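PDB 4QK0: GH127 beta-L-arabinofuranoside, which probably hydrolyses terminal beta-L-arabinofuranosyl residues of arabinose-containing glycans, as a two-subunit glycoside hydrolase of family 127. Local coordinates for residues K260-H265 and W296-K301; S312-E317 and T329-T334; F321-P326 and H540-A545; N383-W388 and V642-E647. All blocks are in the same frame, centred on the assembly; numbering follows the deposited sequence.

Interaction 1. Residues K260-H265 and W296-K301; sequences KQAVGH and WENVTK
Asn298, on helix 286-302, reaches across to the chain that runs up to strand 264-265; it makes the largest single contribution to the contact and the one hydrogen bond between the two segments. Its CG stands anti to the backbone N (chi1 -175°), so the amide leaves the helix toward the neighbouring backbone. There Asn298 OD1 accepts the backbone N-H of Ala262, with Ala262 N to Asn298 OD1 at 3.0 Å and an N-H...O angle of 159°. The donor lies above the plane of the carbonyl, not in it. The same oxygen takes a second bond from Gln303 NE2, while Asn298 ND2 donates to Asp322 OD1.

At the next helix residue, Val299, the packing is tight and apolar. Ala262 points its methyl at the helix and meets the Val299 methyl that lies anti to the carbonyl carbon, Ala262 CB to Val299 CG2 being 3.6 Å. Tyr273 of helix 266-283 touches both residues, and Trp343 closes on Val299 from helix 334-350, so this half is buried.

The other half is loose. Gln261 is exposed and its chain bends at chi2; its CG only grazes the Asn298 amide, with Gln261 CG to Asn298 ND2 at 4.0 Å, and the two amide planes stand 84° apart. Lys260 leads its ammonium end away from the helix, and only its carbonyl O comes near, 3.9 Å from Asn298 CB.

Two N-H donors on OD1 and a carboxylate on ND2 together define which way round the amide sits, so a buried polar group is satisfied at both ends and ties loop backbone to helix.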
loop_
_atom_site.group_PDB
_atom_site.type_symbol
_atom_site.label_atom_id
_atom_site.label_comp_id
_atom_site.label_asym_id
_atom_site.label_seq_id
_atom_site.Cartn_x
_atom_site.Cartn_y
_atom_site.Cartn_z
ATOM N N LYS A 260 -15.661 15.148 14.894
ATOM C CA LYS A 260 -14.798 14.807 16.003
ATOM C C LYS A 260 -13.516 14.092 15.603
ATOM O O LYS A 260 -12.618 13.942 16.443
ATOM C CB LYS A 260 -15.575 13.946 16.994
ATOM C CG LYS A 260 -16.751 14.695 17.609
ATOM C CD LYS A 260 -17.443 13.886 18.695
ATOM C CE LYS A 260 -18.839 14.431 18.982
ATOM N NZ LYS A 260 -18.846 15.921 19.069
ATOM N N GLN A 261 -13.454 13.650 14.344
ATOM C CA GLN A 261 -12.227 13.118 13.738
ATOM C C GLN A 261 -11.876 13.858 12.495
ATOM O O GLN A 261 -12.744 14.245 11.713
ATOM C CB GLN A 261 -12.358 11.639 13.319
ATOM C CG GLN A 261 -12.427 10.662 14.474
ATOM C CD GLN A 261 -13.828 10.594 15.024
ATOM O OE1 GLN A 261 -14.787 10.693 14.273
ATOM N NE2 GLN A 261 -13.953 10.411 16.326
ATOM N N ALA A 262 -10.583 13.982 12.283
ATOM C CA ALA A 262 -10.063 14.441 11.007
ATOM C C ALA A 262 -10.282 13.355 9.979
ATOM O O ALA A 262 -9.982 12.194 10.216
ATOM C CB ALA A 262 -8.592 14.746 11.124
ATOM N N VAL A 263 -10.888 13.748 8.870
ATOM C CA VAL A 263 -11.159 12.879 7.731
ATOM C C VAL A 263 -10.883 13.649 6.451
ATOM O O VAL A 263 -10.847 14.889 6.445
ATOM C CB VAL A 263 -12.613 12.390 7.702
ATOM C CG1 VAL A 263 -12.956 11.641 8.986
ATOM C CG2 VAL A 263 -13.583 13.536 7.527
ATOM N N GLY A 264 -10.759 12.915 5.362
ATOM C CA GLY A 264 -10.690 13.470 4.045
ATOM C C GLY A 264 -9.351 14.057 3.706
ATOM O O GLY A 264 -8.352 13.768 4.324
ATOM N N HIS A 265 -9.367 14.892 2.677
ATOM C CA HIS A 265 -8.161 15.534 2.155
ATOM C C HIS A 265 -7.539 16.414 3.228
ATOM O O HIS A 265 -8.235 17.258 3.813
ATOM C CB HIS A 265 -8.588 16.378 0.937
ATOM C CG HIS A 265 -7.453 16.909 0.151
ATOM N ND1 HIS A 265 -6.779 18.055 0.504
ATOM C CD2 HIS A 265 -6.847 16.443 -0.968
ATOM C CE1 HIS A 265 -5.791 18.257 -0.350
ATOM N NE2 HIS A 265 -5.808 17.287 -1.246
ATOM N N TRP A 296 -7.983 19.137 17.109
ATOM C CA TRP A 296 -6.577 19.262 17.367
ATOM C C TRP A 296 -6.010 18.034 18.022
ATOM O O TRP A 296 -4.932 17.559 17.663
ATOM C CB TRP A 296 -6.299 20.444 18.297
ATOM C CG TRP A 296 -4.896 20.483 18.736
ATOM C CD1 TRP A 296 -4.388 20.035 19.884
ATOM C CD2 TRP A 296 -3.807 20.964 17.973
ATOM N NE1 TRP A 296 -3.039 20.211 19.904
ATOM C CE2 TRP A 296 -2.663 20.791 18.737
ATOM C CE3 TRP A 296 -3.710 21.567 16.731
ATOM C CZ2 TRP A 296 -1.436 21.189 18.326
ATOM C CZ3 TRP A 296 -2.512 21.940 16.284
ATOM C CH2 TRP A 296 -1.353 21.743 17.078
ATOM N N GLU A 297 -6.651 17.595 19.073
ATOM C CA GLU A 297 -6.215 16.395 19.768
ATOM C C GLU A 297 -6.260 15.179 18.838
ATOM O O GLU A 297 -5.361 14.364 18.865
ATOM C CB GLU A 297 -7.103 16.135 20.993
ATOM C CG GLU A 297 -6.895 17.205 22.089
ATOM C CD GLU A 297 -5.524 17.122 22.781
ATOM O OE1 GLU A 297 -5.256 16.071 23.424
ATOM O OE2 GLU A 297 -4.693 18.073 22.690
ATOM N N ASN A 298 -7.305 15.057 18.014
ATOM C CA ASN A 298 -7.385 13.928 17.146
ATOM C C ASN A 298 -6.228 13.949 16.115
ATOM O O ASN A 298 -5.567 12.931 15.884
ATOM C CB ASN A 298 -8.685 13.882 16.424
ATOM C CG ASN A 298 -8.820 12.599 15.586
ATOM O OD1 ASN A 298 -8.904 12.628 14.355
ATOM N ND2 ASN A 298 -8.917 11.464 16.278
ATOM N N VAL A 299 -5.989 15.097 15.485
ATOM C CA VAL A 299 -4.949 15.176 14.451
ATOM C C VAL A 299 -3.580 14.916 15.081
ATOM O O VAL A 299 -2.842 14.075 14.597
ATOM C CB VAL A 299 -4.929 16.538 13.748
ATOM C CG1 VAL A 299 -3.695 16.666 12.914
ATOM C CG2 VAL A 299 -6.134 16.678 12.889
ATOM N N THR A 300 -3.276 15.596 16.177
ATOM C CA THR A 300 -1.921 15.676 16.644
ATOM C C THR A 300 -1.587 14.546 17.594
ATOM O O THR A 300 -0.424 14.296 17.819
ATOM C CB THR A 300 -1.594 17.025 17.355
ATOM O OG1 THR A 300 -2.384 17.170 18.536
ATOM C CG2 THR A 300 -1.844 18.144 16.446
ATOM N N LYS A 301 -2.578 13.917 18.190
ATOM C CA LYS A 301 -2.311 12.779 19.030
ATOM C C LYS A 301 -2.672 11.409 18.392
ATOM O O LYS A 301 -2.450 10.367 19.001
ATOM C CB LYS A 301 -3.029 12.928 20.350
ATOM C CG LYS A 301 -2.396 14.115 21.095
ATOM C CD LYS A 301 -2.294 14.067 22.619
ATOM C CE LYS A 301 -1.622 15.353 23.135
ATOM N NZ LYS A 301 -2.460 16.567 22.858
#

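Interaction 2. Residues S312-E317 and T329-T334; sequences SSAFGE and TAYAET
Tyr331 leaves its backbone with CG anti to N (chi1 -155°), which lays the ring against the turn formed by Ala314 to Glu317. At its root, Tyr331 CB lies 4.1 Å from Ser313 O. Further out, Tyr331 CD1 packs on the backbone of the turn, 3.4 Å from Ala314 CA, with the Ala314 methyl close by. One face of the ring is covered by Glu317, whose CA makes a CH-pi contact 4.2 Å from the Tyr331 ring centroid, 22° off the normal. Along the other flank Tyr331 CE2 touches the aliphatic Glu317 CG at 3.5 Å. The tip is the strongest point: Tyr331 OH donates to the anti lone pair of Glu317 OE1 over 2.6 Å, the carboxylate turned 71° to the ring. A phenylalanine here would remove the donor to Glu317 OE1, and the carboxylate would probably be less firmly oriented.

Glu317 OE2 is held in turn by His265 NE2. The Glu333 carboxylate comes in at the ring edge as a like charge, Glu333 OE2 standing 3.8 Å from Glu317 OE1. A water donates to both Glu333 OE2 and Glu317 O. Family 127 active sites are built on glutamates and cysteines, and Cys335 follows closely, so this pair is consistent with a place at that site. Two carboxylates so close, one of them buried, would probably raise the proton affinity of one of them, while the phenol and imidazole bonds would favour charge on Glu317.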
loop_
_atom_site.group_PDB
_atom_site.type_symbol
_atom_site.label_atom_id
_atom_site.label_comp_id
_atom_site.label_asym_id
_atom_site.label_seq_id
_atom_site.Cartn_x
_atom_site.Cartn_y
_atom_site.Cartn_z
ATOM N N SER A 312 -2.190 10.008 5.452
ATOM C CA SER A 312 -1.624 8.662 5.475
ATOM C C SER A 312 -2.028 7.828 4.256
ATOM O O SER A 312 -1.655 6.696 4.180
ATOM C CB SER A 312 -2.092 7.946 6.755
ATOM O OG SER A 312 -3.513 7.878 6.751
ATOM N N SER A 313 -2.830 8.377 3.368
ATOM C CA SER A 313 -3.312 7.677 2.206
ATOM C C SER A 313 -3.181 8.529 0.941
ATOM O O SER A 313 -3.707 9.630 0.882
ATOM C CB SER A 313 -4.764 7.256 2.388
ATOM O OG SER A 313 -5.381 6.815 1.166
ATOM N N ALA A 314 -2.505 7.990 -0.080
ATOM C CA ALA A 314 -2.392 8.660 -1.382
ATOM C C ALA A 314 -3.713 8.865 -2.031
ATOM O O ALA A 314 -3.911 9.859 -2.696
ATOM C CB ALA A 314 -1.509 7.876 -2.338
ATOM N N PHE A 315 -4.609 7.912 -1.873
ATOM C CA PHE A 315 -5.903 8.020 -2.492
ATOM C C PHE A 315 -6.661 9.129 -1.730
ATOM O O PHE A 315 -7.013 8.974 -0.559
ATOM C CB PHE A 315 -6.653 6.708 -2.383
ATOM C CG PHE A 315 -7.956 6.700 -3.086
ATOM C CD1 PHE A 315 -8.006 6.698 -4.436
ATOM C CD2 PHE A 315 -9.155 6.655 -2.351
ATOM C CE1 PHE A 315 -9.227 6.684 -5.077
ATOM C CE2 PHE A 315 -10.365 6.646 -2.984
ATOM C CZ PHE A 315 -10.399 6.665 -4.362
ATOM N N GLY A 316 -6.900 10.249 -2.414
ATOM C CA GLY A 316 -7.539 11.415 -1.775
ATOM C C GLY A 316 -6.611 12.240 -0.926
ATOM O O GLY A 316 -7.070 13.149 -0.266
ATOM N N GLU A 317 -5.320 11.923 -0.922
ATOM C CA GLU A 317 -4.320 12.685 -0.182
ATOM C C GLU A 317 -4.844 13.002 1.207
ATOM O O GLU A 317 -4.866 14.144 1.637
ATOM C CB GLU A 317 -3.955 13.953 -0.951
ATOM C CG GLU A 317 -3.769 13.699 -2.449
ATOM C CD GLU A 317 -3.572 14.987 -3.224
ATOM O OE1 GLU A 317 -2.459 15.288 -3.660
ATOM O OE2 GLU A 317 -4.550 15.719 -3.356
ATOM N N THR A 329 4.118 4.068 2.793
ATOM C CA THR A 329 3.025 4.514 1.977
ATOM C C THR A 329 2.408 5.888 2.412
ATOM O O THR A 329 1.396 6.326 1.846
ATOM C CB THR A 329 1.912 3.489 1.999
ATOM O OG1 THR A 329 1.580 3.178 3.360
ATOM C CG2 THR A 329 2.349 2.243 1.291
ATOM N N ALA A 330 3.046 6.566 3.351
ATOM C CA ALA A 330 2.643 7.903 3.809
ATOM C C ALA A 330 2.404 8.823 2.663
ATOM O O ALA A 330 3.069 8.706 1.624
ATOM C CB ALA A 330 3.725 8.471 4.659
ATOM N N TYR A 331 1.509 9.793 2.832
ATOM C CA TYR A 331 1.432 10.865 1.849
ATOM C C TYR A 331 2.143 12.100 2.397
ATOM O O TYR A 331 3.123 12.574 1.806
ATOM C CB TYR A 331 0.017 11.120 1.462
ATOM C CG TYR A 331 -0.084 11.741 0.100
ATOM C CD1 TYR A 331 0.076 10.990 -1.061
ATOM C CD2 TYR A 331 -0.366 13.079 -0.040
ATOM C CE1 TYR A 331 -0.026 11.582 -2.324
ATOM C CE2 TYR A 331 -0.484 13.667 -1.276
ATOM C CZ TYR A 331 -0.300 12.927 -2.416
ATOM O OH TYR A 331 -0.469 13.542 -3.651
ATOM N N ALA A 332 1.687 12.633 3.527
ATOM C CA ALA A 332 2.430 13.712 4.240
ATOM C C ALA A 332 2.883 14.833 3.289
ATOM O O ALA A 332 4.045 15.189 3.211
ATOM C CB ALA A 332 3.588 13.154 4.987
ATOM N N GLU A 333 1.928 15.304 2.522
ATOM C CA GLU A 333 2.125 16.354 1.518
ATOM C C GLU A 333 2.733 17.604 2.162
ATOM O O GLU A 333 2.383 17.984 3.294
ATOM C CB GLU A 333 0.774 16.687 0.944
ATOM C CG GLU A 333 0.734 17.591 -0.225
ATOM C CD GLU A 333 -0.698 17.867 -0.722
ATOM O OE1 GLU A 333 -0.780 18.825 -1.474
ATOM O OE2 GLU A 333 -1.709 17.165 -0.443
ATOM N N THR A 334 3.683 18.189 1.458
ATOM C CA THR A 334 4.340 19.396 1.888
ATOM C C THR A 334 3.300 20.458 2.283
ATOM O O THR A 334 3.390 21.003 3.364
ATOM C CB THR A 334 5.291 19.925 0.768
ATOM O OG1 THR A 334 6.259 18.916 0.431
ATOM C CG2 THR A 334 6.033 21.141 1.249
HETATM O O HOH W 1 -0.828 5.571 0.724
HETATM O O HOH W 2 -3.053 16.291 1.692
#

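Interaction 3. Residues F321-P326 and H540-A545; sequences FDFDLP and HPQVRA
Phe323 occupies the third position of the type II turn Phe321 to Asp324, and its positive phi (71°) turns the side chain out toward 540-545. With CG anti to the carbonyl carbon, the ring lies across Gln542. Gln542 CB sits over the centre of one face, 3.5 Å from the Phe323 ring centroid, a close CH-pi contact. Gln542 itself has CG anti to the carbonyl carbon and then bends at chi2 (-85°), so its amide runs past the ring, steeply inclined to it.

The ring also makes a face-to-face stack with His540, centroids of Phe323 and His540 4.9 Å apart and planes inclined by 29°. Phe323 CE1 lies over the imidazole face, offset toward its rim, so overlap is partial. His540 has CG anti to the backbone N, and its rotation is fixed by Gln542 N, which donates in the ring plane to His540 ND1 over 3.1 Å. Val543 packs beside the ring: Val543 CG2 lies 3.9 Å from Phe323 CD1, while CG1 turns to Leu325 CB. An alanine here would remove the stack on His540 and the ring over Gln542 CB, and would probably loosen the two turns from each other.

A water donates to Phe323 O at 2.8 Å and accepts from Leu325 N and Ala545 N. Trp388 of the second subunit packs on Phe323. The arrangement is a meeting of two beta turns, type II from the helical catalytic domain and type I from the C-terminal beta domain, at the dimer interface.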
loop_
_atom_site.group_PDB
_atom_site.type_symbol
_atom_site.label_atom_id
_atom_site.label_comp_id
_atom_site.label_asym_id
_atom_site.label_seq_id
_atom_site.Cartn_x
_atom_site.Cartn_y
_atom_site.Cartn_z
ATOM N N PHE A 321 -7.449 7.077 9.642
ATOM C CA PHE A 321 -8.086 6.925 10.945
ATOM C C PHE A 321 -7.032 6.839 12.006
ATOM O O PHE A 321 -5.813 6.675 11.727
ATOM C CB PHE A 321 -9.063 5.699 10.947
ATOM C CG PHE A 321 -8.389 4.393 10.630
ATOM C CD1 PHE A 321 -7.791 3.638 11.653
ATOM C CD2 PHE A 321 -8.254 3.963 9.323
ATOM C CE1 PHE A 321 -7.093 2.463 11.375
ATOM C CE2 PHE A 321 -7.567 2.769 9.033
ATOM C CZ PHE A 321 -6.997 2.031 10.079
ATOM N N ASP A 322 -7.478 6.843 13.249
ATOM C CA ASP A 322 -6.544 6.847 14.374
ATOM C C ASP A 322 -5.451 5.790 14.320
ATOM O O ASP A 322 -5.710 4.605 14.151
ATOM C CB ASP A 322 -7.315 6.671 15.666
ATOM C CG ASP A 322 -8.274 7.861 15.949
ATOM O OD1 ASP A 322 -8.368 8.818 15.126
ATOM O OD2 ASP A 322 -8.953 7.798 16.991
ATOM N N PHE A 323 -4.228 6.256 14.513
ATOM C CA PHE A 323 -3.068 5.440 14.681
ATOM C C PHE A 323 -2.584 4.706 13.390
ATOM O O PHE A 323 -1.658 3.916 13.489
ATOM C CB PHE A 323 -3.265 4.434 15.803
ATOM C CG PHE A 323 -3.630 5.033 17.132
ATOM C CD1 PHE A 323 -2.748 5.861 17.816
ATOM C CD2 PHE A 323 -4.829 4.688 17.746
ATOM C CE1 PHE A 323 -3.059 6.331 19.081
ATOM C CE2 PHE A 323 -5.152 5.163 19.024
ATOM C CZ PHE A 323 -4.269 6.007 19.675
ATOM N N ASP A 324 -3.206 4.966 12.234
ATOM C CA ASP A 324 -2.806 4.407 10.932
ATOM C C ASP A 324 -1.787 5.314 10.272
ATOM O O ASP A 324 -2.113 6.252 9.555
ATOM C CB ASP A 324 -4.030 4.201 10.020
ATOM C CG ASP A 324 -3.657 3.632 8.629
ATOM O OD1 ASP A 324 -2.783 2.779 8.560
ATOM O OD2 ASP A 324 -4.236 4.039 7.612
ATOM N N LEU A 325 -0.542 5.048 10.565
ATOM C CA LEU A 325 0.551 5.938 10.166
ATOM C C LEU A 325 1.720 5.183 9.543
ATOM O O LEU A 325 2.830 5.144 10.095
ATOM C CB LEU A 325 1.038 6.666 11.415
ATOM C CG LEU A 325 0.001 7.649 11.956
ATOM C CD1 LEU A 325 0.395 8.068 13.348
ATOM C CD2 LEU A 325 -0.159 8.877 11.062
ATOM N N PRO A 326 1.466 4.560 8.397
ATOM C CA PRO A 326 2.465 3.735 7.709
ATOM C C PRO A 326 3.540 4.642 7.150
ATOM O O PRO A 326 3.242 5.722 6.661
ATOM C CB PRO A 326 1.682 3.059 6.608
ATOM C CG PRO A 326 0.569 4.046 6.307
ATOM C CD PRO A 326 0.193 4.567 7.688
ATOM N N HIS A 540 3.137 5.449 20.319
ATOM C CA HIS A 540 2.100 4.797 21.105
ATOM C C HIS A 540 1.939 3.365 20.524
ATOM O O HIS A 540 2.025 3.174 19.287
ATOM C CB HIS A 540 0.820 5.582 20.903
ATOM C CG HIS A 540 -0.280 5.177 21.786
ATOM N ND1 HIS A 540 -0.923 3.977 21.651
ATOM C CD2 HIS A 540 -0.912 5.839 22.784
ATOM C CE1 HIS A 540 -1.900 3.898 22.537
ATOM N NE2 HIS A 540 -1.923 5.025 23.226
ATOM N N PRO A 541 1.687 2.368 21.381
ATOM C CA PRO A 541 1.629 0.972 20.903
ATOM C C PRO A 541 0.539 0.692 19.923
ATOM O O PRO A 541 0.616 -0.274 19.246
ATOM C CB PRO A 541 1.434 0.171 22.175
ATOM C CG PRO A 541 2.069 1.005 23.216
ATOM C CD PRO A 541 1.777 2.433 22.841
ATOM N N GLN A 542 -0.466 1.532 19.842
ATOM C CA GLN A 542 -1.539 1.399 18.846
ATOM C C GLN A 542 -1.088 1.789 17.446
ATOM O O GLN A 542 -1.746 1.423 16.488
ATOM C CB GLN A 542 -2.715 2.274 19.195
ATOM C CG GLN A 542 -3.436 1.877 20.458
ATOM C CD GLN A 542 -4.444 0.833 20.191
ATOM O OE1 GLN A 542 -5.291 0.997 19.320
ATOM N NE2 GLN A 542 -4.346 -0.262 20.889
ATOM N N VAL A 543 0.049 2.484 17.329
ATOM C CA VAL A 543 0.679 2.739 16.032
ATOM C C VAL A 543 1.420 1.515 15.554
ATOM O O VAL A 543 2.592 1.235 15.836
ATOM C CB VAL A 543 1.614 3.926 16.041
ATOM C CG1 VAL A 543 2.093 4.179 14.607
ATOM C CG2 VAL A 543 0.903 5.174 16.524
ATOM N N ARG A 544 0.672 0.728 14.816
ATOM C CA ARG A 544 1.093 -0.564 14.389
ATOM C C ARG A 544 2.346 -0.529 13.529
ATOM O O ARG A 544 3.197 -1.361 13.714
ATOM C CB ARG A 544 -0.088 -1.268 13.703
ATOM C CG ARG A 544 -1.044 -1.529 14.872
ATOM C CD ARG A 544 -2.470 -2.003 14.768
ATOM N NE ARG A 544 -3.058 -1.701 16.068
ATOM C CZ ARG A 544 -4.214 -2.136 16.534
ATOM N NH1 ARG A 544 -4.942 -3.009 15.901
ATOM N NH2 ARG A 544 -4.598 -1.738 17.724
ATOM N N ALA A 545 2.474 0.473 12.678
ATOM C CA ALA A 545 3.637 0.588 11.815
ATOM C C ALA A 545 4.922 0.691 12.590
ATOM O O ALA A 545 5.929 0.377 12.058
ATOM C CB ALA A 545 3.485 1.802 10.920
HETATM O O HOH W 3 0.232 2.417 12.121
#

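Interaction 4. Residues N383-W388 and V642-E647; sequences NPLEVW and VVWVNE
The carbonyl of Leu385 is the pivot where the short strand 386-387 joins the last strand of the chain. Val643 N donates to Leu385 O at 3.1 Å, approaching nearly along the C=O axis (164°), although the N-H...O angle is only 144°. A water donates to the same oxygen, Leu385 O, at 2.6 Å and accepts from Trp644 N at 2.7 Å, so it stands in for a second backbone link. One residue on, Glu386 and Val642 form an antiparallel non-hydrogen-bonded pair, their CA atoms 4.4 Å apart. Their side chains lie alongside each other on one face of the sheet, Glu386 CG meeting Val642 CG1 at 3.8 Å. Leu385 reaches Trp644 from the edge of the indole, with Leu385 CD2 3.9 Å from Trp644 NE1.

Around this shell, Val642 bonds through its backbone to Leu561 and Val387 to Met641, while Val643 packs on Val558 and Cys560. Asn327 touches both Leu385 and Trp644, and Lys549 and Ala551 of strand 549-554 pack on the indole. Further out, Trp388 makes a cation-pi contact with Arg544 of the second subunit.

One N-H and one bridging water on the same carbonyl oxygen, with apolar flanks, mean that strand 386-387 of the catalytic domain is attached to the C-terminal sheet through backbone polarity at Leu385 O together with apolar side-chain packing.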
loop_
_atom_site.group_PDB
_atom_site.type_symbol
_atom_site.label_atom_id
_atom_site.label_comp_id
_atom_site.label_asym_id
_atom_site.label_seq_id
_atom_site.Cartn_x
_atom_site.Cartn_y
_atom_site.Cartn_z
ATOM N N ASN A 383 6.139 13.431 1.392
ATOM C CA ASN A 383 7.265 13.343 2.300
ATOM C C ASN A 383 7.244 12.044 3.101
ATOM O O ASN A 383 6.709 11.987 4.228
ATOM C CB ASN A 383 7.310 14.495 3.292
ATOM C CG ASN A 383 7.495 15.805 2.601
ATOM O OD1 ASN A 383 6.517 16.399 2.164
ATOM N ND2 ASN A 383 8.743 16.197 2.383
ATOM N N PRO A 384 7.882 11.008 2.571
ATOM C CA PRO A 384 7.774 9.695 3.189
ATOM C C PRO A 384 8.677 9.595 4.385
ATOM O O PRO A 384 9.585 10.390 4.540
ATOM C CB PRO A 384 8.225 8.777 2.069
ATOM C CG PRO A 384 9.245 9.591 1.342
ATOM C CD PRO A 384 8.730 10.994 1.371
ATOM N N LEU A 385 8.400 8.635 5.261
ATOM C CA LEU A 385 9.266 8.356 6.388
ATOM C C LEU A 385 10.092 7.116 6.210
ATOM O O LEU A 385 10.927 6.752 7.075
ATOM C CB LEU A 385 8.443 8.256 7.678
ATOM C CG LEU A 385 8.056 9.626 8.238
ATOM C CD1 LEU A 385 6.911 10.256 7.445
ATOM C CD2 LEU A 385 7.676 9.375 9.682
ATOM N N GLU A 386 9.904 6.471 5.069
ATOM C CA GLU A 386 10.674 5.256 4.741
ATOM C C GLU A 386 10.711 5.094 3.243
ATOM O O GLU A 386 9.680 5.113 2.582
ATOM C CB GLU A 386 10.056 4.036 5.369
ATOM C CG GLU A 386 10.705 2.722 4.936
ATOM C CD GLU A 386 10.155 1.546 5.719
ATOM O OE1 GLU A 386 10.379 1.500 6.919
ATOM O OE2 GLU A 386 9.424 0.703 5.149
ATOM N N VAL A 387 11.911 4.944 2.708
ATOM C CA VAL A 387 12.086 4.781 1.277
ATOM C C VAL A 387 12.998 3.597 0.963
ATOM O O VAL A 387 14.089 3.494 1.487
ATOM C CB VAL A 387 12.669 6.046 0.646
ATOM C CG1 VAL A 387 12.910 5.851 -0.823
ATOM C CG2 VAL A 387 11.675 7.180 0.771
ATOM N N TRP A 388 12.469 2.710 0.122
ATOM C CA TRP A 388 13.230 1.661 -0.596
ATOM C C TRP A 388 12.990 1.979 -2.098
ATOM O O TRP A 388 11.936 1.691 -2.595
ATOM C CB TRP A 388 12.707 0.269 -0.188
ATOM C CG TRP A 388 13.375 -0.934 -0.858
ATOM C CD1 TRP A 388 14.563 -0.953 -1.510
ATOM C CD2 TRP A 388 12.859 -2.279 -0.923
ATOM N NE1 TRP A 388 14.818 -2.217 -1.965
ATOM C CE2 TRP A 388 13.790 -3.047 -1.618
ATOM C CE3 TRP A 388 11.700 -2.894 -0.456
ATOM C CZ2 TRP A 388 13.598 -4.413 -1.863
ATOM C CZ3 TRP A 388 11.499 -4.249 -0.692
ATOM C CH2 TRP A 388 12.438 -4.992 -1.380
ATOM N N VAL A 642 15.305 5.752 6.256
ATOM C CA VAL A 642 14.310 5.453 7.251
ATOM C C VAL A 642 14.420 6.374 8.413
ATOM O O VAL A 642 15.497 6.768 8.766
ATOM C CB VAL A 642 14.378 4.017 7.835
ATOM C CG1 VAL A 642 14.015 3.003 6.781
ATOM C CG2 VAL A 642 15.746 3.679 8.365
ATOM N N VAL A 643 13.264 6.632 9.040
ATOM C CA VAL A 643 13.173 7.351 10.304
ATOM C C VAL A 643 12.990 6.353 11.427
ATOM O O VAL A 643 13.727 6.375 12.415
ATOM C CB VAL A 643 11.975 8.335 10.327
ATOM C CG1 VAL A 643 11.705 8.902 11.729
ATOM C CG2 VAL A 643 12.230 9.472 9.370
ATOM N N TRP A 644 12.003 5.471 11.280
ATOM C CA TRP A 644 11.738 4.541 12.317
ATOM C C TRP A 644 12.631 3.324 12.110
ATOM O O TRP A 644 12.439 2.546 11.178
ATOM C CB TRP A 644 10.256 4.179 12.332
ATOM C CG TRP A 644 9.450 5.294 12.812
ATOM C CD1 TRP A 644 8.798 6.233 12.062
ATOM C CD2 TRP A 644 9.175 5.601 14.171
ATOM N NE1 TRP A 644 8.182 7.119 12.869
ATOM C CE2 TRP A 644 8.372 6.737 14.177
ATOM C CE3 TRP A 644 9.525 5.013 15.387
ATOM C CZ2 TRP A 644 7.912 7.321 15.354
ATOM C CZ3 TRP A 644 9.051 5.566 16.544
ATOM C CH2 TRP A 644 8.268 6.743 16.521
ATOM N N VAL A 645 13.561 3.119 13.010
ATOM C CA VAL A 645 14.481 1.996 12.896
ATOM C C VAL A 645 14.125 0.866 13.859
ATOM O O VAL A 645 13.663 1.113 14.974
ATOM C CB VAL A 645 15.988 2.445 12.863
ATOM C CG1 VAL A 645 16.196 3.925 13.005
ATOM C CG2 VAL A 645 16.897 1.684 13.784
ATOM N N ASN A 646 14.289 -0.358 13.396
ATOM C CA ASN A 646 14.116 -1.520 14.217
ATOM C C ASN A 646 14.981 -1.535 15.440
ATOM O O ASN A 646 16.118 -1.211 15.393
ATOM C CB ASN A 646 14.339 -2.805 13.442
ATOM C CG ASN A 646 13.280 -3.068 12.454
ATOM O OD1 ASN A 646 13.546 -3.129 11.311
ATOM N ND2 ASN A 646 12.094 -3.224 12.892
ATOM N N GLU A 647 14.388 -1.933 16.530
ATOM C CA GLU A 647 15.026 -1.921 17.803
ATOM C C GLU A 647 15.543 -3.287 18.210
ATOM O O GLU A 647 14.951 -4.283 17.938
ATOM C CB GLU A 647 14.051 -1.333 18.824
ATOM C CG GLU A 647 14.540 -1.138 20.230
ATOM C CD GLU A 647 13.873 0.018 20.978
ATOM O OE1 GLU A 647 12.675 -0.034 21.257
ATOM O OE2 GLU A 647 14.567 0.975 21.318
HETATM O O HOH W 4 10.389 5.264 9.170
#

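In the fold
Interactions 1 and 2 lie within the helical catalytic domain, whereas interactions 3 and 4 join that domain to the C-terminal beta domain. Interactions 1, 2 and 4 are buried; interaction 3 is only partly so. Chemistry follows place: interaction 1 rests on an amide and a methyl contact, interaction 2 on a carboxylate and phenol, interaction 3 on stacked rings and a water, interaction 4 on backbone pairing and apolar packing. Side-chain hydrogen bonds join interaction 1 to interactions 2 and 3, and Tyr331 O of interaction 2 probably accepts from Asn383 N of interaction 4. Centres of interactions 1 and 4 are about 23 Å apart, without touching. All four also reach the second subunit.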